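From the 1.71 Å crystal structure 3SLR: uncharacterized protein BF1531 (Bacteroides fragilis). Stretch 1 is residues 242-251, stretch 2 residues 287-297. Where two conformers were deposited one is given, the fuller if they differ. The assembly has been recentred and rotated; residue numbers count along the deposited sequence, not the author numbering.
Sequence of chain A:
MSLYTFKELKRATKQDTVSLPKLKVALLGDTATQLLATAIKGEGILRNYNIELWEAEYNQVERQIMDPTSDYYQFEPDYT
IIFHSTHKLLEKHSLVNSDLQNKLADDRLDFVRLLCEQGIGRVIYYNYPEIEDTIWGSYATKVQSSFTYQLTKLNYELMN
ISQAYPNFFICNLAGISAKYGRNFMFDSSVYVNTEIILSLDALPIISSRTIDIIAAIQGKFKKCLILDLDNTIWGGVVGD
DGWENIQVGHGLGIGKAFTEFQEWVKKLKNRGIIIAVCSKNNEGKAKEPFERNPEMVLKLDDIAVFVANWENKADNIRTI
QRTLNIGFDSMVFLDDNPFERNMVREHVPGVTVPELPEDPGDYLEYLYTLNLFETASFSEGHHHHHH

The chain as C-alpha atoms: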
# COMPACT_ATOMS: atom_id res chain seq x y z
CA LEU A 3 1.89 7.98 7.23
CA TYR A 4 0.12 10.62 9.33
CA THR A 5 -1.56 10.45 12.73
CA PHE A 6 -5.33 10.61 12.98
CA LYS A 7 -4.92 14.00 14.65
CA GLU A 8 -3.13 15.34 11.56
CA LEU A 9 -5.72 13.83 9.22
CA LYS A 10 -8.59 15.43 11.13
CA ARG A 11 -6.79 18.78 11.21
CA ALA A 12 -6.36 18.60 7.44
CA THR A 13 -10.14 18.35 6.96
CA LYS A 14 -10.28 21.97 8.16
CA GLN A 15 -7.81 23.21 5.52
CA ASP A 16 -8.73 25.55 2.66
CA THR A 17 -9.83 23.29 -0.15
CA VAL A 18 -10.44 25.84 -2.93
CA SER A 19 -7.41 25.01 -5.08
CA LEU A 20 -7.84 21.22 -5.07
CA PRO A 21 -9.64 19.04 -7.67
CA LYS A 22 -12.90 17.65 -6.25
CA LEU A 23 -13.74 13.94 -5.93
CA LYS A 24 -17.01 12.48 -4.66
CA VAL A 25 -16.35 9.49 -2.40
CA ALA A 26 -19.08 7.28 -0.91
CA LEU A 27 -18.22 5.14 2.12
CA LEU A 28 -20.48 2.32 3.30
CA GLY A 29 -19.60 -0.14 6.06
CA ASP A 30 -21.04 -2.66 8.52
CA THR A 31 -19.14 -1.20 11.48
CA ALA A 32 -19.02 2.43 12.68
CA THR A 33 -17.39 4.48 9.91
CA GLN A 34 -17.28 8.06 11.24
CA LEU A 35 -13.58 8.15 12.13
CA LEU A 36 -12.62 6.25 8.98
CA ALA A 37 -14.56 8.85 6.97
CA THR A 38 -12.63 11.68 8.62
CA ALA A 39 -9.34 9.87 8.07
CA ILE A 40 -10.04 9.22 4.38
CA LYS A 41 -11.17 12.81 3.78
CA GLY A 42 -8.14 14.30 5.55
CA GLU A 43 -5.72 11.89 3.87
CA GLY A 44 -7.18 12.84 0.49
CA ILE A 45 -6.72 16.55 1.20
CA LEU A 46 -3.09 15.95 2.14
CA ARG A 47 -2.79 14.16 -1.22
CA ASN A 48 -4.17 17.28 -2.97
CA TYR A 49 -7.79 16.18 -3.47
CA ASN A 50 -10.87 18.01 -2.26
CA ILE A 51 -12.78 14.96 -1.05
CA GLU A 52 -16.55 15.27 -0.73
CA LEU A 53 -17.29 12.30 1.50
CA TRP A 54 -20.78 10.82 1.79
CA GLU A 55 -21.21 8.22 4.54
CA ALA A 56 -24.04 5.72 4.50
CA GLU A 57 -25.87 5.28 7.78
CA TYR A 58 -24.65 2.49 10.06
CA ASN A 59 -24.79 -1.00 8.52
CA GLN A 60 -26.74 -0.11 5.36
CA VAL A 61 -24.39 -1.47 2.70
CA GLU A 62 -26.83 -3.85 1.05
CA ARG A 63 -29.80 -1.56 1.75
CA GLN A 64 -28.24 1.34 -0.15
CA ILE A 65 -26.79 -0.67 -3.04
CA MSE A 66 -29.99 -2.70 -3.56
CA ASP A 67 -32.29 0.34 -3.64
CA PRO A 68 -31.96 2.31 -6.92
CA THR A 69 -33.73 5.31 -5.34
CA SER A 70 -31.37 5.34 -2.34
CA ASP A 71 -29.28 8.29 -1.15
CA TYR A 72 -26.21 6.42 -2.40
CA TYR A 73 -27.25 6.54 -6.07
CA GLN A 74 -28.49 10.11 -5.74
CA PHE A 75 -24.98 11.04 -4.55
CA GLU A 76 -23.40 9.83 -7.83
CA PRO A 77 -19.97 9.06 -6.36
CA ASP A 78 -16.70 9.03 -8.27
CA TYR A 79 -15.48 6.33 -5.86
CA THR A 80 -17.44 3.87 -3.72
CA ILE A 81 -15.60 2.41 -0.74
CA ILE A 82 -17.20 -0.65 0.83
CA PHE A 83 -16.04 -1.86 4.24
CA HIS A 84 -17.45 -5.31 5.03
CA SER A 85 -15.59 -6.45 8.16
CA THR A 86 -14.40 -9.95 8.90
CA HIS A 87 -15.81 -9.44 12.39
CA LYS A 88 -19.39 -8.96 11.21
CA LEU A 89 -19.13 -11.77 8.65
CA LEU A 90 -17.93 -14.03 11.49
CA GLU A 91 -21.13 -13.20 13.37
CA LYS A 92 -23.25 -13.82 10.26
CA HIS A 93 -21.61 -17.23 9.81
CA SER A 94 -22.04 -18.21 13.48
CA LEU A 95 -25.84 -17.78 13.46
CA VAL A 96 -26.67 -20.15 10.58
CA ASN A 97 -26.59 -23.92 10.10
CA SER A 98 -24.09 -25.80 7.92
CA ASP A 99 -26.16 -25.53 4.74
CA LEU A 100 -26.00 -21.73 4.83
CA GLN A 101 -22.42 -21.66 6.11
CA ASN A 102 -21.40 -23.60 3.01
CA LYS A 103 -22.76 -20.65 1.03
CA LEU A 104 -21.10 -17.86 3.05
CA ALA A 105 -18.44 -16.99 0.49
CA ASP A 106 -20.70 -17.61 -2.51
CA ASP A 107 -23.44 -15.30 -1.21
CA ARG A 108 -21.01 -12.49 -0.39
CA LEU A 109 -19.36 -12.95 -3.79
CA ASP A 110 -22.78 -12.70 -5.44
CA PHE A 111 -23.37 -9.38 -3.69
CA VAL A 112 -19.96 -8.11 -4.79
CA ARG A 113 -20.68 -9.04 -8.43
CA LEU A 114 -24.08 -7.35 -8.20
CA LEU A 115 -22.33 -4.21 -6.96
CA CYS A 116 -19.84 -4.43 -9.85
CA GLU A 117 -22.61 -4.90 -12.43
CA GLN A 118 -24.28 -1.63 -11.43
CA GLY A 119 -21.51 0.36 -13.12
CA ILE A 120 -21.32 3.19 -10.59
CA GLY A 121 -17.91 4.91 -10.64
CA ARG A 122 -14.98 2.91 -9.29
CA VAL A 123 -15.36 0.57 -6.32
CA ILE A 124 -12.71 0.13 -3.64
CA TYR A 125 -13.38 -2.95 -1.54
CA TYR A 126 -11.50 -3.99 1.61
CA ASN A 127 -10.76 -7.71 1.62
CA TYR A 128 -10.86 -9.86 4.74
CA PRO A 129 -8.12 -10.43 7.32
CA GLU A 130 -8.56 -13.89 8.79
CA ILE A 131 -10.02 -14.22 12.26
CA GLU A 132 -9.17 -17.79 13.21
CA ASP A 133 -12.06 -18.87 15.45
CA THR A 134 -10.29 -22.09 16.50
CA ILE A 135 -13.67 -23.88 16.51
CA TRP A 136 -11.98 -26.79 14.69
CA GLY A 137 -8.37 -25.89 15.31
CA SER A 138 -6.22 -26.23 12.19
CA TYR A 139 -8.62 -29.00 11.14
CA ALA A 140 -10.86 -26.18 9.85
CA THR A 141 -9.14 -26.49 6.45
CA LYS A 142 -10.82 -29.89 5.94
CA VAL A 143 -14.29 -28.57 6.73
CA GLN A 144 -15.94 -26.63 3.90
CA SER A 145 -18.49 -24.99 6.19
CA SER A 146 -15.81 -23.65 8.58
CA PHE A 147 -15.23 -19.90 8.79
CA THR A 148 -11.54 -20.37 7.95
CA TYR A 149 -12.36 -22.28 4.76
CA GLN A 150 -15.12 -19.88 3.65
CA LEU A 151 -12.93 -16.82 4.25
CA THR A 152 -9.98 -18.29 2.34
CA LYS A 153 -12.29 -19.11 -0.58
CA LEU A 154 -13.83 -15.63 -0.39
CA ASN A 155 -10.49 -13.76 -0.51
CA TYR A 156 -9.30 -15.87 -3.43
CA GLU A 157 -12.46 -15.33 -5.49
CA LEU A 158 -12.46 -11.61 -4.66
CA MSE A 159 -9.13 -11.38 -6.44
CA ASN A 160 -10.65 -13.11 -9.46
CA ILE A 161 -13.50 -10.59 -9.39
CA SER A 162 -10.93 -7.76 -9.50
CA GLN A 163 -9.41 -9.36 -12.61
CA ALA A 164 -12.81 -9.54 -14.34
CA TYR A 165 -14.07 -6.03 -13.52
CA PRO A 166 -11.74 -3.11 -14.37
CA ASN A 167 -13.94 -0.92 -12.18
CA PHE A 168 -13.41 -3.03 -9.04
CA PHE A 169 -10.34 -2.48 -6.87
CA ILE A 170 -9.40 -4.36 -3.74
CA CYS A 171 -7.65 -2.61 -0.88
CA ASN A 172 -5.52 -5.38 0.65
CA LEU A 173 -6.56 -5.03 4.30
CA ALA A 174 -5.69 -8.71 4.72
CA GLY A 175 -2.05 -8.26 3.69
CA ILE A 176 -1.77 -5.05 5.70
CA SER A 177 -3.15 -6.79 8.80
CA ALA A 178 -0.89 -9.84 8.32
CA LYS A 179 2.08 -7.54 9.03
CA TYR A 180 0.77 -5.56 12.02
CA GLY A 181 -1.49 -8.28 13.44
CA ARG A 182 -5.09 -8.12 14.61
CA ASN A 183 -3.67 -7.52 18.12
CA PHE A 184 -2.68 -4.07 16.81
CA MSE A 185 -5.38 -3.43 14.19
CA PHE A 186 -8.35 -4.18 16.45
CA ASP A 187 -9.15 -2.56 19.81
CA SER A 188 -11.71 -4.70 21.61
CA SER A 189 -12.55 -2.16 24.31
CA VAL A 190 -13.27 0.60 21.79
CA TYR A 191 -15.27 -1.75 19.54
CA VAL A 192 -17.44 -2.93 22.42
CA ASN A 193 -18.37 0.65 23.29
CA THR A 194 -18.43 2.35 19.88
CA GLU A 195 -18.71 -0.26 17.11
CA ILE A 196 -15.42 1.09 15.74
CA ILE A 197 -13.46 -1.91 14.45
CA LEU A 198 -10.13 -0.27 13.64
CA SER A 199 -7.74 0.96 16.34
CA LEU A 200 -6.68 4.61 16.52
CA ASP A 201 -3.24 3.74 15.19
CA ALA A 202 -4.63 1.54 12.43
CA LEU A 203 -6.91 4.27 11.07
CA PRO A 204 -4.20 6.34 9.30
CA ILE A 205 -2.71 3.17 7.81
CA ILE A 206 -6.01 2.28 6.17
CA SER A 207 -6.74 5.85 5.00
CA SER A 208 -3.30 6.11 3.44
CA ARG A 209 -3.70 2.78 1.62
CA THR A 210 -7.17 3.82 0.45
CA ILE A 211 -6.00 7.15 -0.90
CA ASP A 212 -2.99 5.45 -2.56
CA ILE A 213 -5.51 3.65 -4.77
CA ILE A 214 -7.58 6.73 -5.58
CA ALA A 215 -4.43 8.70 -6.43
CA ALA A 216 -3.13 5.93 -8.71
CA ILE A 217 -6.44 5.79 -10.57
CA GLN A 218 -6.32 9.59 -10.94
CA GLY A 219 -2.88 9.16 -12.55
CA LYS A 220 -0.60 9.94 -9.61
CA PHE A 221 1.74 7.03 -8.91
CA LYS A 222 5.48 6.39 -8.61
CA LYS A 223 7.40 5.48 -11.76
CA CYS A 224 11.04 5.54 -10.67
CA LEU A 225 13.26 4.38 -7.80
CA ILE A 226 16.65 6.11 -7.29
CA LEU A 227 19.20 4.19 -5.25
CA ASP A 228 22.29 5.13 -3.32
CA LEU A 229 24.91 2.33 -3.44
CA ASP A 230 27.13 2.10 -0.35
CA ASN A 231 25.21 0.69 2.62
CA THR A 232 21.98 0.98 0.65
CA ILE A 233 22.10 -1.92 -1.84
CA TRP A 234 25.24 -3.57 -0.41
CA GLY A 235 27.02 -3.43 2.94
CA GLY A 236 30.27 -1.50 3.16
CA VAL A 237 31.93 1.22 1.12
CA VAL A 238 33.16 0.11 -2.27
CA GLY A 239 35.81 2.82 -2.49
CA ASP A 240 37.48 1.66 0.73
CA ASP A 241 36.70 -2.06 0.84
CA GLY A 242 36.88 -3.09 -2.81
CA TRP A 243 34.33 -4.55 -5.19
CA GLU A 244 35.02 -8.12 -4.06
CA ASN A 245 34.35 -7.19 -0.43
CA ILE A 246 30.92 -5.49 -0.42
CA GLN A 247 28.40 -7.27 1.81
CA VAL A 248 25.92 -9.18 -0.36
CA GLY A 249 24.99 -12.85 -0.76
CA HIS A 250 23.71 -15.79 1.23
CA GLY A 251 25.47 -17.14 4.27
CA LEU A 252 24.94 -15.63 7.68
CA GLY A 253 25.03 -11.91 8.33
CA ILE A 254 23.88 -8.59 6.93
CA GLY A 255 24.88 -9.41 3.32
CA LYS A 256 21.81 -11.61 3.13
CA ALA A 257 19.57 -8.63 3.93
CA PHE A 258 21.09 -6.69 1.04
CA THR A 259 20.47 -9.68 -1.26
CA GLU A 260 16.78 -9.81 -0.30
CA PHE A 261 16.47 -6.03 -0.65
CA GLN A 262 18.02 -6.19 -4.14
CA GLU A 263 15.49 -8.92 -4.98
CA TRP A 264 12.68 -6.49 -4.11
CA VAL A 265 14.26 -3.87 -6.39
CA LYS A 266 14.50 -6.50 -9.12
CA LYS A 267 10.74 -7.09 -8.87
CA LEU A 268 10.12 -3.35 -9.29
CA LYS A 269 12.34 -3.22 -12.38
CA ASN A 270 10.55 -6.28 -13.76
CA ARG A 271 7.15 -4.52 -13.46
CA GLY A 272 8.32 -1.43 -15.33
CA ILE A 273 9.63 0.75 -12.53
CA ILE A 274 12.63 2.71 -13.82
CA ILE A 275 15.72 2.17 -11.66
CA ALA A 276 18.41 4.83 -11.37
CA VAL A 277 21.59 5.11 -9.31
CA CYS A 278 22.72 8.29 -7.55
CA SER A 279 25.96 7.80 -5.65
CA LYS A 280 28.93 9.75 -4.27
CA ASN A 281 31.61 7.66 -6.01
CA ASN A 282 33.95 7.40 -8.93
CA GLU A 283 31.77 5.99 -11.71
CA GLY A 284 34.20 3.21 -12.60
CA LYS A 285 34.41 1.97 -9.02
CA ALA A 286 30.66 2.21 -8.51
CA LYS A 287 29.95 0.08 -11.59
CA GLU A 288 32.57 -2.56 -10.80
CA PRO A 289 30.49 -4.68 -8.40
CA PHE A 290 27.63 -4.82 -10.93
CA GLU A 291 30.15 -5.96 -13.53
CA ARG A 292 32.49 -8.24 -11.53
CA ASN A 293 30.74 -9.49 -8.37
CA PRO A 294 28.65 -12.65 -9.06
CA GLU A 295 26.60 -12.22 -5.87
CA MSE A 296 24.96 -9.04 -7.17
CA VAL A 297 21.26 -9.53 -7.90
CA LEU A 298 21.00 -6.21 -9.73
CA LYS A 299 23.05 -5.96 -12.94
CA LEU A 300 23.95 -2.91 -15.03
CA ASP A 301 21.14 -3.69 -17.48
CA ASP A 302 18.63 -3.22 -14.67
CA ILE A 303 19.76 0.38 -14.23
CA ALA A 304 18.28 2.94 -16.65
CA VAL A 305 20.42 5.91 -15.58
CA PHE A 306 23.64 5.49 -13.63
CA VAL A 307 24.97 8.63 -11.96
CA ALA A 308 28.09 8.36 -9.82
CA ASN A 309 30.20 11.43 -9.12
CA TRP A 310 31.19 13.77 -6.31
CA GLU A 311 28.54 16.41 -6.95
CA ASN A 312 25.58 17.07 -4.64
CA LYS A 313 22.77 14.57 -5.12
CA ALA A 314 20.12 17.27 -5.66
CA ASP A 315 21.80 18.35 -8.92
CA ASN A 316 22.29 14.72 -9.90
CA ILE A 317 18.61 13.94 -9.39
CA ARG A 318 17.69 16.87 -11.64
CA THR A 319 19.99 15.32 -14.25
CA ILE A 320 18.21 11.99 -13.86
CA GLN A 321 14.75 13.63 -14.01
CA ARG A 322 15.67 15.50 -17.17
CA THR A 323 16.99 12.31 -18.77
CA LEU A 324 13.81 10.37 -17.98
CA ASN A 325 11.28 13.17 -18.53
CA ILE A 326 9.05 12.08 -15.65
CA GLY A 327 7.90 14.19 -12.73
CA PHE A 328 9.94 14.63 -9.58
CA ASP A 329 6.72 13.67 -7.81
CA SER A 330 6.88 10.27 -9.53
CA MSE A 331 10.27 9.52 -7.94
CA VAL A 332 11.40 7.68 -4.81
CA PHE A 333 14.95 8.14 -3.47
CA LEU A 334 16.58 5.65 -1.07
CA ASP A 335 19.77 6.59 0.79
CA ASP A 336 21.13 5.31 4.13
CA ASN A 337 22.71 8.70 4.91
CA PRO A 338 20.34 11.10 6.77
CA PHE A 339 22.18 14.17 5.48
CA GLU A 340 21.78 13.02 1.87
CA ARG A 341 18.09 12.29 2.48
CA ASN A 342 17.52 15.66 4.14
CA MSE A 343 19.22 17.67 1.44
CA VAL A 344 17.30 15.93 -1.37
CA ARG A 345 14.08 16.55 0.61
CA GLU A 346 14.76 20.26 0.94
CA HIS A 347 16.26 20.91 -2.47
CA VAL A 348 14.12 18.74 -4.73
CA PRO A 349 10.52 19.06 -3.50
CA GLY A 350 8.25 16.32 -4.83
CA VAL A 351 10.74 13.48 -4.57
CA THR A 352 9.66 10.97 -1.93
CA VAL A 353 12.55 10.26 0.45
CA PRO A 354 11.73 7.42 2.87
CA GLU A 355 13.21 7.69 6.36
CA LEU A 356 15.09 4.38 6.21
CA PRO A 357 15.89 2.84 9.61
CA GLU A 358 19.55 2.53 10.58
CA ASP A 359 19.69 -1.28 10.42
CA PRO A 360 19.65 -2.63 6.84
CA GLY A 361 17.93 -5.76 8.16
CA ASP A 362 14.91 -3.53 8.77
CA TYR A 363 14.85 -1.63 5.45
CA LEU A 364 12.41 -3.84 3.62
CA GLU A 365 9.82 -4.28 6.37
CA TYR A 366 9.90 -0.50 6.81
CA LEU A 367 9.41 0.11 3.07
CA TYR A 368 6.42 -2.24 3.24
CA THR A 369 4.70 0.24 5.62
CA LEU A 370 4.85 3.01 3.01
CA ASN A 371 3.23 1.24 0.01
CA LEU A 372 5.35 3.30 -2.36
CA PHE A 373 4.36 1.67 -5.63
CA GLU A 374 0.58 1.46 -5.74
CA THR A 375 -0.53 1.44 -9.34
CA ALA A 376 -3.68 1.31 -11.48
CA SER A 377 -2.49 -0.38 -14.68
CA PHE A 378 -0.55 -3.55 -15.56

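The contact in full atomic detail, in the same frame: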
# COMPACT_ATOMS: atom_id res chain seq x y z
N GLY A 242 36.69 -2.37 -1.56
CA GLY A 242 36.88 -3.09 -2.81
C GLY A 242 35.64 -3.81 -3.28
O GLY A 242 34.82 -4.27 -2.48
N TRP A 243 35.52 -3.95 -4.60
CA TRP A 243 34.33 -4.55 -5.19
C TRP A 243 34.11 -5.99 -4.73
O TRP A 243 32.99 -6.44 -4.61
CB TRP A 243 34.35 -4.46 -6.72
CG TRP A 243 35.43 -5.28 -7.39
CD1 TRP A 243 36.64 -4.82 -7.84
CD2 TRP A 243 35.38 -6.67 -7.72
NE1 TRP A 243 37.36 -5.85 -8.41
CE2 TRP A 243 36.61 -7.00 -8.35
CE3 TRP A 243 34.43 -7.69 -7.53
CZ2 TRP A 243 36.90 -8.29 -8.79
CZ3 TRP A 243 34.73 -8.97 -7.97
CH2 TRP A 243 35.95 -9.26 -8.60
N GLU A 244 35.19 -6.73 -4.48
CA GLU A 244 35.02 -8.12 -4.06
C GLU A 244 34.49 -8.22 -2.63
O GLU A 244 33.97 -9.26 -2.23
CB GLU A 244 36.30 -8.94 -4.22
CG GLU A 244 37.55 -8.28 -3.70
CD GLU A 244 38.23 -7.43 -4.75
OE1 GLU A 244 39.06 -7.96 -5.53
OE2 GLU A 244 37.96 -6.21 -4.78
N ASN A 245 34.61 -7.14 -1.87
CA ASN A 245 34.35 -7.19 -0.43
C ASN A 245 33.05 -6.54 0.07
O ASN A 245 32.80 -6.51 1.27
CB ASN A 245 35.56 -6.64 0.31
CG ASN A 245 36.82 -7.47 0.06
OD1 ASN A 245 36.76 -8.70 0.04
ND2 ASN A 245 37.94 -6.80 -0.20
N ILE A 246 32.22 -6.02 -0.84
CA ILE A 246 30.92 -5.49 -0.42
C ILE A 246 30.08 -6.62 0.18
O ILE A 246 30.23 -7.78 -0.19
CB ILE A 246 30.16 -4.86 -1.60
CG1 ILE A 246 30.02 -5.89 -2.74
CG2 ILE A 246 30.85 -3.59 -2.05
CD1 ILE A 246 29.06 -5.50 -3.81
N GLN A 247 29.20 -6.26 1.11
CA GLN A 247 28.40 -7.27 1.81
C GLN A 247 27.10 -7.58 1.06
O GLN A 247 26.16 -6.79 1.08
CB GLN A 247 28.12 -6.81 3.23
CG GLN A 247 29.37 -6.55 4.03
CD GLN A 247 29.20 -5.48 5.08
OE1 GLN A 247 28.08 -5.17 5.48
NE2 GLN A 247 30.31 -4.88 5.52
N VAL A 248 27.07 -8.74 0.41
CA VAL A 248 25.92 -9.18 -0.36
C VAL A 248 26.06 -10.68 -0.57
O VAL A 248 27.17 -11.18 -0.74
CB VAL A 248 25.83 -8.46 -1.73
CG1 VAL A 248 27.03 -8.84 -2.61
CG2 VAL A 248 24.51 -8.76 -2.42
N GLY A 249 24.95 -11.42 -0.52
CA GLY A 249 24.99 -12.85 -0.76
C GLY A 249 24.47 -13.66 0.40
O GLY A 249 24.32 -13.16 1.52
N HIS A 250 24.18 -14.93 0.16
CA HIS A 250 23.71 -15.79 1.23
C HIS A 250 24.86 -16.19 2.15
O HIS A 250 26.01 -15.79 1.94
CB HIS A 250 22.98 -17.00 0.66
CG HIS A 250 21.83 -16.63 -0.22
ND1 HIS A 250 20.63 -16.18 0.28
CD2 HIS A 250 21.70 -16.61 -1.57
CE1 HIS A 250 19.80 -15.91 -0.71
NE2 HIS A 250 20.43 -16.16 -1.85
N GLY A 251 24.55 -16.97 3.16
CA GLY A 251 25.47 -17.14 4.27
C GLY A 251 25.02 -16.16 5.33
O GLY A 251 24.28 -15.22 5.05
N LYS A 287 30.47 1.08 -10.65
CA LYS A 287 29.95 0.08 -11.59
C LYS A 287 30.61 -1.29 -11.44
O LYS A 287 30.04 -2.30 -11.85
CB LYS A 287 30.11 0.55 -13.03
CG LYS A 287 29.16 1.67 -13.43
CD LYS A 287 29.42 2.16 -14.85
CE LYS A 287 28.28 3.07 -15.32
NZ LYS A 287 28.38 3.44 -16.77
N GLU A 288 31.80 -1.32 -10.86
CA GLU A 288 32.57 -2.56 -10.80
C GLU A 288 31.85 -3.75 -10.15
O GLU A 288 31.89 -4.85 -10.70
CB GLU A 288 33.94 -2.34 -10.17
CG GLU A 288 35.09 -2.58 -11.14
CD GLU A 288 36.44 -2.52 -10.47
OE1 GLU A 288 36.59 -1.73 -9.51
OE2 GLU A 288 37.34 -3.27 -10.89
N PRO A 289 31.18 -3.54 -9.00
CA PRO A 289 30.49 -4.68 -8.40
C PRO A 289 29.39 -5.23 -9.30
O PRO A 289 29.23 -6.45 -9.37
CB PRO A 289 29.90 -4.11 -7.11
CG PRO A 289 30.73 -2.92 -6.80
CD PRO A 289 31.13 -2.35 -8.14
N PHE A 290 28.64 -4.36 -9.98
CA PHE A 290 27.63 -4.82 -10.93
C PHE A 290 28.27 -5.70 -11.99
O PHE A 290 27.70 -6.71 -12.40
CB PHE A 290 26.93 -3.63 -11.62
CG PHE A 290 26.08 -2.81 -10.69
CD1 PHE A 290 26.64 -1.78 -9.94
CD2 PHE A 290 24.72 -3.05 -10.57
CE1 PHE A 290 25.86 -1.02 -9.09
CE2 PHE A 290 23.92 -2.29 -9.72
CZ PHE A 290 24.50 -1.27 -8.97
N GLU A 291 29.45 -5.29 -12.44
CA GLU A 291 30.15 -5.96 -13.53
C GLU A 291 30.91 -7.22 -13.11
O GLU A 291 30.95 -8.19 -13.86
CB GLU A 291 31.13 -4.99 -14.21
CG GLU A 291 30.49 -3.71 -14.75
CD GLU A 291 31.52 -2.67 -15.15
OE1 GLU A 291 32.63 -2.65 -14.57
OE2 GLU A 291 31.23 -1.85 -16.05
N ARG A 292 31.51 -7.20 -11.91
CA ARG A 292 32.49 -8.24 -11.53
C ARG A 292 32.03 -9.19 -10.42
O ARG A 292 32.50 -10.32 -10.34
CB ARG A 292 33.81 -7.60 -11.07
CG ARG A 292 34.41 -6.53 -11.98
CD ARG A 292 35.32 -7.08 -13.07
NE ARG A 292 36.39 -7.96 -12.59
CZ ARG A 292 37.62 -7.56 -12.24
NH1 ARG A 292 37.96 -6.28 -12.29
NH2 ARG A 292 38.51 -8.45 -11.83
N ASN A 293 31.16 -8.71 -9.54
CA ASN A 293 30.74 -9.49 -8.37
C ASN A 293 29.51 -10.35 -8.66
O ASN A 293 28.41 -9.83 -8.82
CB ASN A 293 30.53 -8.57 -7.16
CG ASN A 293 30.36 -9.34 -5.85
OD1 ASN A 293 29.75 -10.41 -5.81
ND2 ASN A 293 30.89 -8.78 -4.76
N PRO A 294 29.69 -11.68 -8.69
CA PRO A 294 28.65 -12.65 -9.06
C PRO A 294 27.49 -12.70 -8.08
O PRO A 294 26.45 -13.24 -8.43
CB PRO A 294 29.39 -14.00 -9.02
CG PRO A 294 30.83 -13.68 -8.95
CD PRO A 294 30.95 -12.33 -8.32
N GLU A 295 27.67 -12.18 -6.86
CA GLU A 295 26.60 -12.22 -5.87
C GLU A 295 25.61 -11.07 -6.04
O GLU A 295 24.58 -11.06 -5.38
CB GLU A 295 27.13 -12.22 -4.44
CG GLU A 295 27.49 -13.60 -3.91
CD GLU A 295 26.36 -14.62 -4.06
OE1 GLU A 295 25.34 -14.50 -3.35
OE2 GLU A 295 26.50 -15.53 -4.89
N MSE A 296 25.91 -10.12 -6.90
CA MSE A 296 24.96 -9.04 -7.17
C MSE A 296 23.68 -9.61 -7.80
O MSE A 296 23.74 -10.41 -8.74
CB MSE A 296 25.58 -7.98 -8.10
CG MSE A 296 26.70 -7.17 -7.46
SE MSE A 296 26.06 -5.90 -6.13
CE MSE A 296 25.13 -4.63 -7.31
N VAL A 297 22.54 -9.20 -7.27
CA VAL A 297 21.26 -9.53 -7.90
C VAL A 297 20.98 -8.54 -9.03
O VAL A 297 20.66 -8.93 -10.15
CB VAL A 297 20.10 -9.53 -6.87
CG1 VAL A 297 18.76 -9.78 -7.55
CG2 VAL A 297 20.35 -10.60 -5.82
O HOH W 1 31.26 -9.64 -1.95

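The contact between residues 242-251 and 287-297 illustrates how an irregular segment can be fastened to the end of a helix by one well-placed asparagine, with a tryptophan and a few apolar side chains supplying the packing around it. Stretch 1 forms no regular helix or strand; stretch 2 begins as helix and leaves helical geometry at Asn293, where a type I turn carries the chain on to Met296. The two run alongside each other in the same sense, Trp243 lying near Pro289 and Gly249 near Glu295, and bury 573 Å² in all.

Asn293 is the hub. Its ND2 donates a hydrogen bond to Trp243 O (3.1 Å), the only direct one between the stretches, and also donates to a water at 3.0 Å. That water in turn donates to Glu244 O and Ile246 O, each 2.8 Å from its oxygen, so a single amide group serves three carbonyls of a segment that has no strand partner to satisfy them. The other end of the amide faces its own chain: Asn293 OD1 accepts from Glu295 N (2.9 Å), steadying the turn and the side chain together.

Trp243 makes the broadest contact. Arg292 CB lies 3.5 Å from the centroid of its six-membered ring, nearly on the ring normal, a CH-pi arrangement, while Trp243 CZ2 lies over one face of the guanidinium, 3.4 Å from Arg292 NH2. A salt bridge from Arg292 NH1 to Glu288 OE2 (3.4 Å) ties together two helix residues that both touch the indole.

Deeper in, Ile246 CD1 packs against Pro289 CB (3.7 Å) and Met296 SE (3.8 Å), the selenium of a selenomethionine. Farther along, Gly249 CA approaches Glu295 OE1 to 3.1 Å; a beta carbon there would clash with that oxygen, and the backbone angles independently call for glycine.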